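Local coordinates for bifunctional protein PutA (Bdellovibrio bacteriovorus, PDB 5UR2) that probably catalyses both steps of proline breakdown to glutamate, pairing an FAD-dependent proline dehydrogenase with an NAD-dependent L-glutamate gamma-semialdehyde dehydrogenase in one chain, at residues Pro469-Ala474 against Glu589-Ile594; Cys601-Arg606 against Ala936-His941; Thr254-Ile257 against Glu261-Asn264. All coordinates share one frame; numbering follows the deposited sequence.

Contact 1: Pro469-Ala474 against Glu589-Ile594; sequences PLLDFA and EADGDI
Asp-591 reaches from helix 587-611 to an extended part of the loop 469-474, where its OD2 accepts the backbone N-H of Leu-471 at 2.7 Å (N to OD2). The donor arrives on the syn side, 19° out of the carboxylate plane, and the N-H...O angle is 153°. A chi1 of 178° turns Asp-591 CG away from its own N and out toward the loop. A water gives OD2 a second donor: it donates to Asp-591 OD2 at 2.8 Å and to Leu-471 O at 2.7 Å, so OD2 holds Leu-471 N directly and Leu-471 O through the water. The other oxygen, OD1, forms a salt bridge with Arg-572, which together with these bonds would probably favour the ionised form of the buried group.

Apolar groups frame the carboxylate. Leu-470 CB lies 3.3 Å from Asp-591 OD2, and the CG of Leu-471 is 3.6 Å from OD1. Farther out, Leu-470 CD2 rests on Gly-592 CA at 3.8 Å.

Leu-471 continues onto Arg-572 and Phe-573 of helix 572-583 and onto Asp-478 of helix 476-491, so the loop is wedged among three helices.

Contact 2: Cys601-Arg606 against Ala936-His941; sequences CRYYAR and AMVDRH
Apolar packing carries most of this buried contact, in which Tyr-603 of helix 587-611 leans on Val-938 of the loop 936-941. One branch of the valine does the touching: CG1 sits 3.5 Å from Tyr-603 CB and equally near the root of the ring at CG, approaching it obliquely. Placing CG anti to the backbone N (chi1 -176°) swings the phenol across the gap and past the valine to the next residue. There the CB of Asp-939 lies 3.7 Å from Tyr-603 CE1, and its OD1 comes up to the ring edge, near the ring plane, with the carboxylate turned 41° from the ring. Phe-465 meets the Tyr-603 ring edge-to-face and also touches Asp-939.

Polar bridging across the segments runs through water. One water lies in the plane of the phenol, 2.7 Å from Tyr-603 OH, and donates to Asp-939 OD1 at 2.8 Å, linking the two side chains. Arg-606 NH1 is 6.3 Å from Asp-939 OD1 and forms its salt bridge with Glu-610.

Hydrogen bonds inside the loop set its shape. Met-937 N donates to His-941 ND1 at 2.9 Å, in the imidazole plane, and Val-938 O accepts from Arg-940 N, consistent with a gamma turn centred on Asp-939.

From the second subunit, Ser-625 bonds to Arg-940 O and Glu-623 to His-941 NE2. The contact thus joins a helix of the aldehyde dehydrogenase fold to a loop at the dimer interface, with the Val-938 side chain about 11 Å from that of the predicted active-site residue Glu-746.

Contact 3: Thr254-Ile257 against Glu261-Asn264; sequences TELI and EFKN
Ile-257 O, near the C-terminal end of helix 246-257, is met by two groups: the CA-H of Lys-263 across the contact, and the guanidinium NE of Arg-293, which gives it a hydrogen bond. The Lys-263 CA lies 3.4 Å from Ile-257 O with an angle of 148° at the hydrogen, a CH...O contact that supplements the arginine's stronger bond. This is the turn out of an outer helix of the proline dehydrogenase TIM barrel, where the chain doubles back before entering barrel strand 268-273. Across so short a connection the backbones stay close, and the CA atoms of Ile-257 and Phe-262 are 5.2 Å apart.

Phe-262 has the most surface buried here. Its CG stands anti to its own carbonyl carbon (chi1 -61°), which directs the ring toward helix 246-257, beside Leu-256. One ortho carbon makes the close approach to the backbone: CD2 lies 3.2 Å from Leu-256 O, and the oxygen stands oblique to the ring. Farther round the same side of the ring, CE2 meets Leu-256 CD1 at 4.1 Å, the two side chains crossing at a slant. Leu-256 O and CD1 thus lie on the same side of the phenyl plane, and Glu-261 CG lies on the other.

Helix 211-232 packs against this turn, with Leu-222 and Phe-226 against Leu-256, and Phe-226 also against Ile-257. From helix 279-293, Phe-289 packs on Ile-257 as well. Glu-261, whose OE1 forms a salt bridge with Arg-227, spends the aliphatic part of its side chain on its neighbour in sequence: its CG sits over the centre of one face of the Phe-262 ring, 3.5 Å above the plane.

In the fold
Helix 587-611 serves two of the three contacts at separate points along its length. Contact 1 uses its early turns and contact 2 a later part, their centres 16 Å apart and their nearest atoms about 6 Å apart without touching. Contact 3 belongs to the proline dehydrogenase barrel, which holds the modified flavin, although the contact itself lies away from that pocket. Its centre is 35 Å from that of contact 1 and 49 Å from that of contact 2, on the opposite side of the chain's centre from the latter. Of the three, contact 2 alone approaches a predicted catalytic residue, Glu-746; contact 1 lies away from the annotated sites.

Contact 1: Pro469-Ala474 against Glu589-Ile594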
ATOM      1  N   PRO B 469      -4.163   4.764  25.415  1.00 18.48           N
ATOM      2  CA  PRO B 469      -5.048   5.652  26.183  1.00 20.86           C
ATOM      3  C   PRO B 469      -4.258   6.686  26.965  1.00 20.22           C
ATOM      4  O   PRO B 469      -3.191   6.399  27.508  1.00 15.56           O
ATOM      5  CB  PRO B 469      -5.785   4.697  27.142  1.00 14.52           C
ATOM      6  CG  PRO B 469      -5.612   3.342  26.567  1.00 22.87           C
ATOM      7  CD  PRO B 469      -4.294   3.356  25.820  1.00 17.59           C
ATOM      8  N   LEU B 470      -4.796   7.899  27.021  1.00 18.75           N
ATOM      9  CA  LEU B 470      -4.187   8.923  27.857  1.00 22.96           C
ATOM     10  C   LEU B 470      -4.666   8.765  29.293  1.00 24.40           C
ATOM     11  O   LEU B 470      -5.668   8.108  29.571  1.00 20.28           O
ATOM     12  CB  LEU B 470      -4.537  10.330  27.367  1.00 24.36           C
ATOM     13  CG  LEU B 470      -4.060  10.618  25.934  1.00 33.53           C
ATOM     14  CD1 LEU B 470      -4.239  12.087  25.569  1.00 29.91           C
ATOM     15  CD2 LEU B 470      -2.612  10.170  25.757  1.00 32.15           C
ATOM     16  N   LEU B 471      -3.945   9.393  30.206  1.00 25.85           N
ATOM     17  CA  LEU B 471      -4.315   9.321  31.604  1.00 23.55           C
ATOM     18  C   LEU B 471      -5.618  10.080  31.867  1.00 23.19           C
ATOM     19  O   LEU B 471      -5.927  11.091  31.225  1.00 22.81           O
ATOM     20  CB  LEU B 471      -3.197   9.894  32.473  1.00 20.63           C
ATOM     21  CG  LEU B 471      -1.899   9.117  32.625  1.00 27.80           C
ATOM     22  CD1 LEU B 471      -0.843   9.979  33.319  1.00 25.83           C
ATOM     23  CD2 LEU B 471      -2.149   7.836  33.426  1.00 28.40           C
ATOM     24  N   ASP B 472      -6.373   9.583  32.847  1.00 23.63           N
ATOM     25  CA  ASP B 472      -7.567  10.248  33.371  1.00 22.89           C
ATOM     26  C   ASP B 472      -7.172  10.924  34.678  1.00 27.64           C
ATOM     27  O   ASP B 472      -7.084  10.265  35.722  1.00 26.82           O
ATOM     28  CB  ASP B 472      -8.694   9.231  33.581  1.00 17.47           C
ATOM     29  CG  ASP B 472      -9.994   9.872  34.091  1.00 20.83           C
ATOM     30  OD1 ASP B 472     -10.080  11.116  34.194  1.00 25.98           O
ATOM     31  OD2 ASP B 472     -10.947   9.123  34.358  1.00 26.49           O
ATOM     32  N   PHE B 473      -6.934  12.240  34.636  1.00 22.29           N
ATOM     33  CA  PHE B 473      -6.482  12.894  35.861  1.00 25.57           C
ATOM     34  C   PHE B 473      -7.604  13.127  36.869  1.00 28.20           C
ATOM     35  O   PHE B 473      -7.338  13.653  37.966  1.00 22.14           O
ATOM     36  CB  PHE B 473      -5.752  14.204  35.540  1.00 23.10           C
ATOM     37  CG  PHE B 473      -4.307  13.993  35.112  1.00 23.96           C
ATOM     38  CD1 PHE B 473      -3.394  13.421  35.984  1.00 19.39           C
ATOM     39  CD2 PHE B 473      -3.869  14.374  33.849  1.00 23.44           C
ATOM     40  CE1 PHE B 473      -2.082  13.220  35.607  1.00 25.12           C
ATOM     41  CE2 PHE B 473      -2.550  14.175  33.465  1.00 20.45           C
ATOM     42  CZ  PHE B 473      -1.659  13.602  34.340  1.00 22.86           C
ATOM     43  N   ALA B 474      -8.831  12.696  36.558  1.00 22.07           N
ATOM     44  CA  ALA B 474      -9.865  12.617  37.579  1.00 24.36           C
ATOM     45  C   ALA B 474      -9.608  11.477  38.569  1.00 30.49           C
ATOM     46  O   ALA B 474     -10.257  11.431  39.630  1.00 25.52           O
ATOM     47  CB  ALA B 474     -11.243  12.459  36.918  1.00 15.80           C
ATOM     48  N   GLU B 589      -0.778  17.928  28.205  1.00 18.44           N
ATOM     49  CA  GLU B 589       0.027  18.011  26.985  1.00 23.65           C
ATOM     50  C   GLU B 589       1.204  17.042  27.023  1.00 22.78           C
ATOM     51  O   GLU B 589       1.450  16.307  26.063  1.00 22.49           O
ATOM     52  CB  GLU B 589       0.511  19.445  26.792  1.00 23.27           C
ATOM     53  CG  GLU B 589      -0.638  20.403  26.661  1.00 25.61           C
ATOM     54  CD  GLU B 589      -1.333  20.215  25.338  1.00 32.35           C
ATOM     55  OE1 GLU B 589      -0.680  20.428  24.287  1.00 31.09           O
ATOM     56  OE2 GLU B 589      -2.497  19.766  25.351  1.00 35.79           O
ATOM     57  N   ALA B 590       1.930  17.012  28.145  1.00 23.98           N
ATOM     58  CA  ALA B 590       3.036  16.076  28.287  1.00 15.31           C
ATOM     59  C   ALA B 590       2.545  14.626  28.230  1.00 23.70           C
ATOM     60  O   ALA B 590       3.206  13.768  27.636  1.00 22.95           O
ATOM     61  CB  ALA B 590       3.779  16.341  29.597  1.00 15.65           C
ATOM     62  N   ASP B 591       1.405  14.327  28.873  1.00 21.44           N
ATOM     63  CA  ASP B 591       0.842  12.971  28.823  1.00 23.30           C
ATOM     64  C   ASP B 591       0.498  12.565  27.394  1.00 22.90           C
ATOM     65  O   ASP B 591       0.790  11.440  26.967  1.00 22.11           O
ATOM     66  CB  ASP B 591      -0.405  12.871  29.707  1.00 22.55           C
ATOM     67  CG  ASP B 591      -1.062  11.492  29.646  1.00 22.25           C
ATOM     68  OD1 ASP B 591      -0.353  10.465  29.697  1.00 24.24           O
ATOM     69  OD2 ASP B 591      -2.293  11.441  29.521  1.00 28.53           O
ATOM     70  N   GLY B 592      -0.156  13.463  26.656  1.00 17.74           N
ATOM     71  CA  GLY B 592      -0.407  13.204  25.251  1.00 18.63           C
ATOM     72  C   GLY B 592       0.877  12.969  24.473  1.00 21.11           C
ATOM     73  O   GLY B 592       0.895  12.172  23.527  1.00 16.99           O
ATOM     74  N   ASP B 593       1.966  13.648  24.869  1.00 18.82           N
ATOM     75  CA  ASP B 593       3.256  13.447  24.206  1.00 17.39           C
ATOM     76  C   ASP B 593       3.765  12.024  24.399  1.00 22.88           C
ATOM     77  O   ASP B 593       4.246  11.391  23.449  1.00 21.25           O
ATOM     78  CB  ASP B 593       4.289  14.456  24.715  1.00 14.60           C
ATOM     79  CG  ASP B 593       5.429  14.687  23.699  1.00 35.76           C
ATOM     80  OD1 ASP B 593       5.263  15.548  22.822  1.00 39.62           O
ATOM     81  OD2 ASP B 593       6.466  13.986  23.745  1.00 31.57           O
ATOM     82  N   ILE B 594       3.677  11.505  25.626  1.00 19.71           N
ATOM     83  CA  ILE B 594       4.092  10.126  25.877  1.00 18.40           C
ATOM     84  C   ILE B 594       3.226   9.156  25.080  1.00 22.04           C
ATOM     85  O   ILE B 594       3.727   8.176  24.500  1.00 18.22           O
ATOM     86  CB  ILE B 594       4.042   9.804  27.382  1.00 17.30           C
ATOM     87  CG1 ILE B 594       4.706  10.907  28.209  1.00 24.98           C
ATOM     88  CG2 ILE B 594       4.674   8.467  27.646  1.00 23.31           C
ATOM     89  CD1 ILE B 594       6.085  11.308  27.749  1.00 22.64           C
TER
HETATM   90  O   HOH W   1      -4.392  13.153  30.385  1.00 26.16           O

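Contact 2: Cys601-Arg606 against Ala936-His941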
ATOM      1  N   CYS B 601       5.996   4.034  18.142  1.00 15.99           N
ATOM      2  CA  CYS B 601       6.644   2.745  18.344  1.00 17.24           C
ATOM      3  C   CYS B 601       5.777   1.604  17.838  1.00 19.96           C
ATOM      4  O   CYS B 601       6.203   0.789  17.007  1.00 13.61           O
ATOM      5  CB  CYS B 601       6.935   2.540  19.831  1.00 14.39           C
ATOM      6  SG  CYS B 601       8.246   3.555  20.496  1.00 20.88           S
ATOM      7  N   ARG B 602       4.552   1.520  18.352  1.00 17.76           N
ATOM      8  CA  ARG B 602       3.718   0.373  18.013  1.00 19.27           C
ATOM      9  C   ARG B 602       3.291   0.412  16.552  1.00 15.70           C
ATOM     10  O   ARG B 602       3.255  -0.628  15.890  1.00 16.98           O
ATOM     11  CB  ARG B 602       2.498   0.320  18.937  1.00 17.33           C
ATOM     12  CG  ARG B 602       2.892   0.267  20.393  1.00 15.80           C
ATOM     13  CD  ARG B 602       1.964  -0.658  21.130  1.00 16.49           C
ATOM     14  NE  ARG B 602       2.162  -0.597  22.571  1.00 15.53           N
ATOM     15  CZ  ARG B 602       3.075  -1.292  23.242  1.00 20.85           C
ATOM     16  NH1 ARG B 602       3.922  -2.098  22.609  1.00 20.92           N
ATOM     17  NH2 ARG B 602       3.142  -1.175  24.563  1.00 19.15           N
ATOM     18  N   TYR B 603       2.982   1.602  16.027  1.00 16.49           N
ATOM     19  CA  TYR B 603       2.519   1.701  14.645  1.00 18.54           C
ATOM     20  C   TYR B 603       3.630   1.355  13.659  1.00 18.49           C
ATOM     21  O   TYR B 603       3.416   0.590  12.711  1.00 21.08           O
ATOM     22  CB  TYR B 603       1.978   3.097  14.380  1.00 15.89           C
ATOM     23  CG  TYR B 603       1.377   3.310  13.004  1.00 19.43           C
ATOM     24  CD1 TYR B 603       0.014   3.108  12.779  1.00 16.50           C
ATOM     25  CD2 TYR B 603       2.163   3.746  11.935  1.00 12.98           C
ATOM     26  CE1 TYR B 603      -0.562   3.332  11.504  1.00 14.59           C
ATOM     27  CE2 TYR B 603       1.611   3.963  10.673  1.00 19.57           C
ATOM     28  CZ  TYR B 603       0.249   3.759  10.461  1.00 19.55           C
ATOM     29  OH  TYR B 603      -0.289   3.982   9.216  1.00 18.05           O
ATOM     30  N   TYR B 604       4.829   1.904  13.854  1.00 18.86           N
ATOM     31  CA  TYR B 604       5.877   1.584  12.892  1.00 17.28           C
ATOM     32  C   TYR B 604       6.319   0.139  13.058  1.00 16.69           C
ATOM     33  O   TYR B 604       6.667  -0.510  12.068  1.00 16.97           O
ATOM     34  CB  TYR B 604       7.057   2.562  13.019  1.00 16.58           C
ATOM     35  CG  TYR B 604       6.651   3.990  12.679  1.00 17.73           C
ATOM     36  CD1 TYR B 604       5.761   4.248  11.635  1.00 14.78           C
ATOM     37  CD2 TYR B 604       7.110   5.068  13.436  1.00 21.16           C
ATOM     38  CE1 TYR B 604       5.366   5.541  11.319  1.00 15.60           C
ATOM     39  CE2 TYR B 604       6.712   6.374  13.147  1.00 16.98           C
ATOM     40  CZ  TYR B 604       5.832   6.601  12.085  1.00 18.79           C
ATOM     41  OH  TYR B 604       5.430   7.881  11.787  1.00 20.04           O
ATOM     42  N   ALA B 605       6.281  -0.394  14.285  1.00 12.95           N
ATOM     43  CA  ALA B 605       6.593  -1.812  14.447  1.00 19.43           C
ATOM     44  C   ALA B 605       5.546  -2.670  13.754  1.00 20.14           C
ATOM     45  O   ALA B 605       5.887  -3.624  13.037  1.00 25.68           O
ATOM     46  CB  ALA B 605       6.720  -2.185  15.929  1.00 13.06           C
ATOM     47  N   ARG B 606       4.269  -2.317  13.915  1.00 19.14           N
ATOM     48  CA  ARG B 606       3.215  -3.034  13.205  1.00 19.34           C
ATOM     49  C   ARG B 606       3.407  -2.935  11.693  1.00 15.77           C
ATOM     50  O   ARG B 606       3.265  -3.929  10.978  1.00 23.53           O
ATOM     51  CB  ARG B 606       1.845  -2.493  13.618  1.00 15.91           C
ATOM     52  CG  ARG B 606       0.656  -3.110  12.887  1.00 17.94           C
ATOM     53  CD  ARG B 606      -0.648  -2.442  13.378  1.00 26.50           C
ATOM     54  NE  ARG B 606      -1.841  -3.059  12.812  1.00 29.46           N
ATOM     55  CZ  ARG B 606      -2.258  -2.850  11.567  1.00 30.90           C
ATOM     56  NH1 ARG B 606      -1.577  -2.047  10.754  1.00 23.35           N
ATOM     57  NH2 ARG B 606      -3.347  -3.455  11.128  1.00 28.27           N
ATOM     58  N   ALA B 936      -3.366  15.857  16.303  1.00 18.99           N
ATOM     59  CA  ALA B 936      -3.329  14.737  15.366  1.00 24.28           C
ATOM     60  C   ALA B 936      -2.754  13.503  16.050  1.00 22.22           C
ATOM     61  O   ALA B 936      -1.738  13.578  16.737  1.00 22.54           O
ATOM     62  CB  ALA B 936      -2.484  15.089  14.129  1.00 14.52           C
ATOM     63  N   MET B 937      -3.406  12.363  15.862  1.00 21.87           N
ATOM     64  CA  MET B 937      -2.962  11.114  16.466  1.00 21.24           C
ATOM     65  C   MET B 937      -2.513  10.130  15.393  1.00 18.52           C
ATOM     66  O   MET B 937      -3.051  10.105  14.282  1.00 16.67           O
ATOM     67  CB  MET B 937      -4.070  10.479  17.303  1.00 19.54           C
ATOM     68  CG  MET B 937      -4.588  11.387  18.423  1.00 20.14           C
ATOM     69  SD  MET B 937      -5.907  10.573  19.339  1.00 26.84           S
ATOM     70  CE  MET B 937      -5.006   9.324  20.271  1.00 13.39           C
ATOM     71  N   VAL B 938      -1.522   9.313  15.749  1.00 18.53           N
ATOM     72  CA  VAL B 938      -1.076   8.246  14.866  1.00 13.20           C
ATOM     73  C   VAL B 938      -2.268   7.430  14.389  1.00 17.49           C
ATOM     74  O   VAL B 938      -3.189   7.139  15.161  1.00 18.49           O
ATOM     75  CB  VAL B 938      -0.063   7.362  15.606  1.00 17.55           C
ATOM     76  CG1 VAL B 938       0.287   6.116  14.755  1.00 13.12           C
ATOM     77  CG2 VAL B 938       1.174   8.195  15.959  1.00 17.97           C
ATOM     78  N   ASP B 939      -2.250   7.082  13.096  1.00 17.21           N
ATOM     79  CA  ASP B 939      -3.246   6.261  12.414  1.00 20.71           C
ATOM     80  C   ASP B 939      -4.553   7.021  12.193  1.00 24.10           C
ATOM     81  O   ASP B 939      -5.101   6.997  11.089  1.00 34.14           O
ATOM     82  CB  ASP B 939      -3.468   4.936  13.179  1.00 22.09           C
ATOM     83  CG  ASP B 939      -4.458   4.005  12.487  1.00 24.93           C
ATOM     84  OD1 ASP B 939      -4.213   3.604  11.320  1.00 20.50           O
ATOM     85  OD2 ASP B 939      -5.473   3.635  13.135  1.00 19.94           O
ATOM     86  N   ARG B 940      -5.046   7.724  13.214  1.00 21.68           N
ATOM     87  CA  ARG B 940      -6.303   8.463  13.083  1.00 19.21           C
ATOM     88  C   ARG B 940      -6.168   9.678  12.170  1.00 22.80           C
ATOM     89  O   ARG B 940      -7.080   9.963  11.387  1.00 23.60           O
ATOM     90  CB  ARG B 940      -6.805   8.905  14.457  1.00 26.65           C
ATOM     91  CG  ARG B 940      -7.001   7.788  15.449  1.00 27.15           C
ATOM     92  CD  ARG B 940      -7.722   8.281  16.679  1.00 21.89           C
ATOM     93  NE  ARG B 940      -7.685   7.266  17.713  1.00 24.30           N
ATOM     94  CZ  ARG B 940      -8.284   7.365  18.898  1.00 22.43           C
ATOM     95  NH1 ARG B 940      -8.983   8.449  19.228  1.00 14.90           N
ATOM     96  NH2 ARG B 940      -8.171   6.369  19.762  1.00 20.28           N
ATOM     97  N   HIS B 941      -5.076  10.440  12.283  1.00 19.11           N
ATOM     98  CA  HIS B 941      -4.899  11.674  11.508  1.00 23.04           C
ATOM     99  C   HIS B 941      -3.455  11.781  11.021  1.00 23.40           C
ATOM    100  O   HIS B 941      -2.669  12.594  11.529  1.00 23.87           O
ATOM    101  CB  HIS B 941      -5.268  12.907  12.343  1.00 19.25           C
ATOM    102  CG  HIS B 941      -6.327  12.653  13.363  1.00 19.41           C
ATOM    103  ND1 HIS B 941      -6.038  12.449  14.693  1.00 22.76           N
ATOM    104  CD2 HIS B 941      -7.677  12.613  13.258  1.00 25.39           C
ATOM    105  CE1 HIS B 941      -7.166  12.263  15.361  1.00 24.30           C
ATOM    106  NE2 HIS B 941      -8.175  12.356  14.512  1.00 20.49           N
TER
HETATM  107  O   HOH W   2      -2.941   4.285   8.901  1.00 25.51           O

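Contact 3: Thr254-Ile257 against Glu261-Asn264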
ATOM      1  N   THR B 254     -22.147  16.361  48.330  1.00 21.51           N
ATOM      2  CA  THR B 254     -22.162  15.820  49.682  1.00 23.57           C
ATOM      3  C   THR B 254     -21.388  16.716  50.645  1.00 24.55           C
ATOM      4  O   THR B 254     -21.817  16.917  51.784  1.00 25.84           O
ATOM      5  CB  THR B 254     -21.612  14.388  49.691  1.00 24.04           C
ATOM      6  OG1 THR B 254     -20.339  14.342  49.024  1.00 20.00           O
ATOM      7  CG2 THR B 254     -22.583  13.436  49.015  1.00 22.64           C
ATOM      8  N   GLU B 255     -20.247  17.261  50.215  1.00 22.97           N
ATOM      9  CA  GLU B 255     -19.511  18.158  51.099  1.00 29.70           C
ATOM     10  C   GLU B 255     -20.308  19.428  51.360  1.00 29.34           C
ATOM     11  O   GLU B 255     -20.320  19.941  52.484  1.00 29.16           O
ATOM     12  CB  GLU B 255     -18.137  18.489  50.511  1.00 30.98           C
ATOM     13  CG  GLU B 255     -17.139  17.303  50.465  1.00 26.57           C
ATOM     14  CD  GLU B 255     -15.807  17.705  49.812  1.00 25.26           C
ATOM     15  OE1 GLU B 255     -15.547  18.917  49.714  1.00 25.37           O
ATOM     16  OE2 GLU B 255     -15.011  16.832  49.419  1.00 29.96           O
ATOM     17  N   LEU B 256     -20.993  19.938  50.330  1.00 27.53           N
ATOM     18  CA  LEU B 256     -21.749  21.176  50.467  1.00 28.23           C
ATOM     19  C   LEU B 256     -22.885  21.029  51.482  1.00 33.29           C
ATOM     20  O   LEU B 256     -23.018  21.853  52.397  1.00 32.86           O
ATOM     21  CB  LEU B 256     -22.277  21.616  49.099  1.00 22.21           C
ATOM     22  CG  LEU B 256     -22.879  23.017  49.021  1.00 32.57           C
ATOM     23  CD1 LEU B 256     -21.864  24.081  49.467  1.00 30.98           C
ATOM     24  CD2 LEU B 256     -23.363  23.294  47.595  1.00 24.18           C
ATOM     25  N   ILE B 257     -23.729  20.000  51.326  1.00 25.59           N
ATOM     26  CA  ILE B 257     -24.902  19.863  52.193  1.00 28.24           C
ATOM     27  C   ILE B 257     -24.565  19.302  53.565  1.00 38.72           C
ATOM     28  O   ILE B 257     -25.460  19.210  54.417  1.00 42.47           O
ATOM     29  CB  ILE B 257     -26.027  18.987  51.594  1.00 24.95           C
ATOM     30  CG1 ILE B 257     -25.668  17.501  51.631  1.00 26.64           C
ATOM     31  CG2 ILE B 257     -26.370  19.406  50.140  1.00 24.54           C
ATOM     32  CD1 ILE B 257     -26.891  16.580  51.395  1.00 25.81           C
ATOM     33  N   GLU B 261     -24.194  25.216  58.022  1.00 29.51           N
ATOM     34  CA  GLU B 261     -25.402  25.976  57.718  1.00 32.31           C
ATOM     35  C   GLU B 261     -26.425  25.161  56.932  1.00 34.81           C
ATOM     36  O   GLU B 261     -27.579  25.580  56.844  1.00 34.84           O
ATOM     37  CB  GLU B 261     -25.038  27.253  56.950  1.00 38.33           C
ATOM     38  CG  GLU B 261     -24.632  27.014  55.488  1.00 41.87           C
ATOM     39  CD  GLU B 261     -24.338  28.306  54.726  1.00 46.41           C
ATOM     40  OE1 GLU B 261     -25.181  29.228  54.739  1.00 44.72           O
ATOM     41  OE2 GLU B 261     -23.255  28.390  54.103  1.00 45.46           O
ATOM     42  N   PHE B 262     -26.031  24.021  56.344  1.00 32.99           N
ATOM     43  CA  PHE B 262     -26.940  23.237  55.512  1.00 34.60           C
ATOM     44  C   PHE B 262     -27.339  21.885  56.086  1.00 35.11           C
ATOM     45  O   PHE B 262     -28.299  21.288  55.589  1.00 34.29           O
ATOM     46  CB  PHE B 262     -26.315  22.969  54.129  1.00 29.96           C
ATOM     47  CG  PHE B 262     -26.017  24.202  53.333  1.00 31.76           C
ATOM     48  CD1 PHE B 262     -27.030  25.078  52.971  1.00 33.80           C
ATOM     49  CD2 PHE B 262     -24.722  24.485  52.941  1.00 28.71           C
ATOM     50  CE1 PHE B 262     -26.754  26.212  52.220  1.00 32.93           C
ATOM     51  CE2 PHE B 262     -24.435  25.620  52.201  1.00 28.16           C
ATOM     52  CZ  PHE B 262     -25.456  26.484  51.833  1.00 28.96           C
ATOM     53  N   LYS B 263     -26.635  21.375  57.100  1.00 33.37           N
ATOM     54  CA  LYS B 263     -26.768  19.953  57.418  1.00 30.46           C
ATOM     55  C   LYS B 263     -28.147  19.571  57.950  1.00 31.27           C
ATOM     56  O   LYS B 263     -28.398  18.378  58.131  1.00 34.39           O
ATOM     57  CB  LYS B 263     -25.649  19.493  58.364  1.00 39.21           C
ATOM     58  CG  LYS B 263     -25.704  19.964  59.806  1.00 43.44           C
ATOM     59  CD  LYS B 263     -24.344  19.714  60.475  1.00 47.28           C
ATOM     60  CE  LYS B 263     -23.689  18.433  59.955  1.00 45.79           C
ATOM     61  NZ  LYS B 263     -22.250  18.328  60.335  1.00 46.93           N
ATOM     62  N   ASN B 264     -29.022  20.533  58.250  1.00 33.65           N
ATOM     63  CA  ASN B 264     -30.342  20.244  58.793  1.00 34.09           C
ATOM     64  C   ASN B 264     -31.458  20.407  57.766  1.00 35.01           C
ATOM     65  O   ASN B 264     -32.624  20.195  58.101  1.00 34.68           O
ATOM     66  CB  ASN B 264     -30.617  21.175  59.971  1.00 39.53           C
ATOM     67  CG  ASN B 264     -29.673  20.933  61.117  1.00 42.77           C
ATOM     68  OD1 ASN B 264     -29.570  19.818  61.634  1.00 38.58           O
ATOM     69  ND2 ASN B 264     -28.907  21.955  61.460  1.00 41.89           N
TER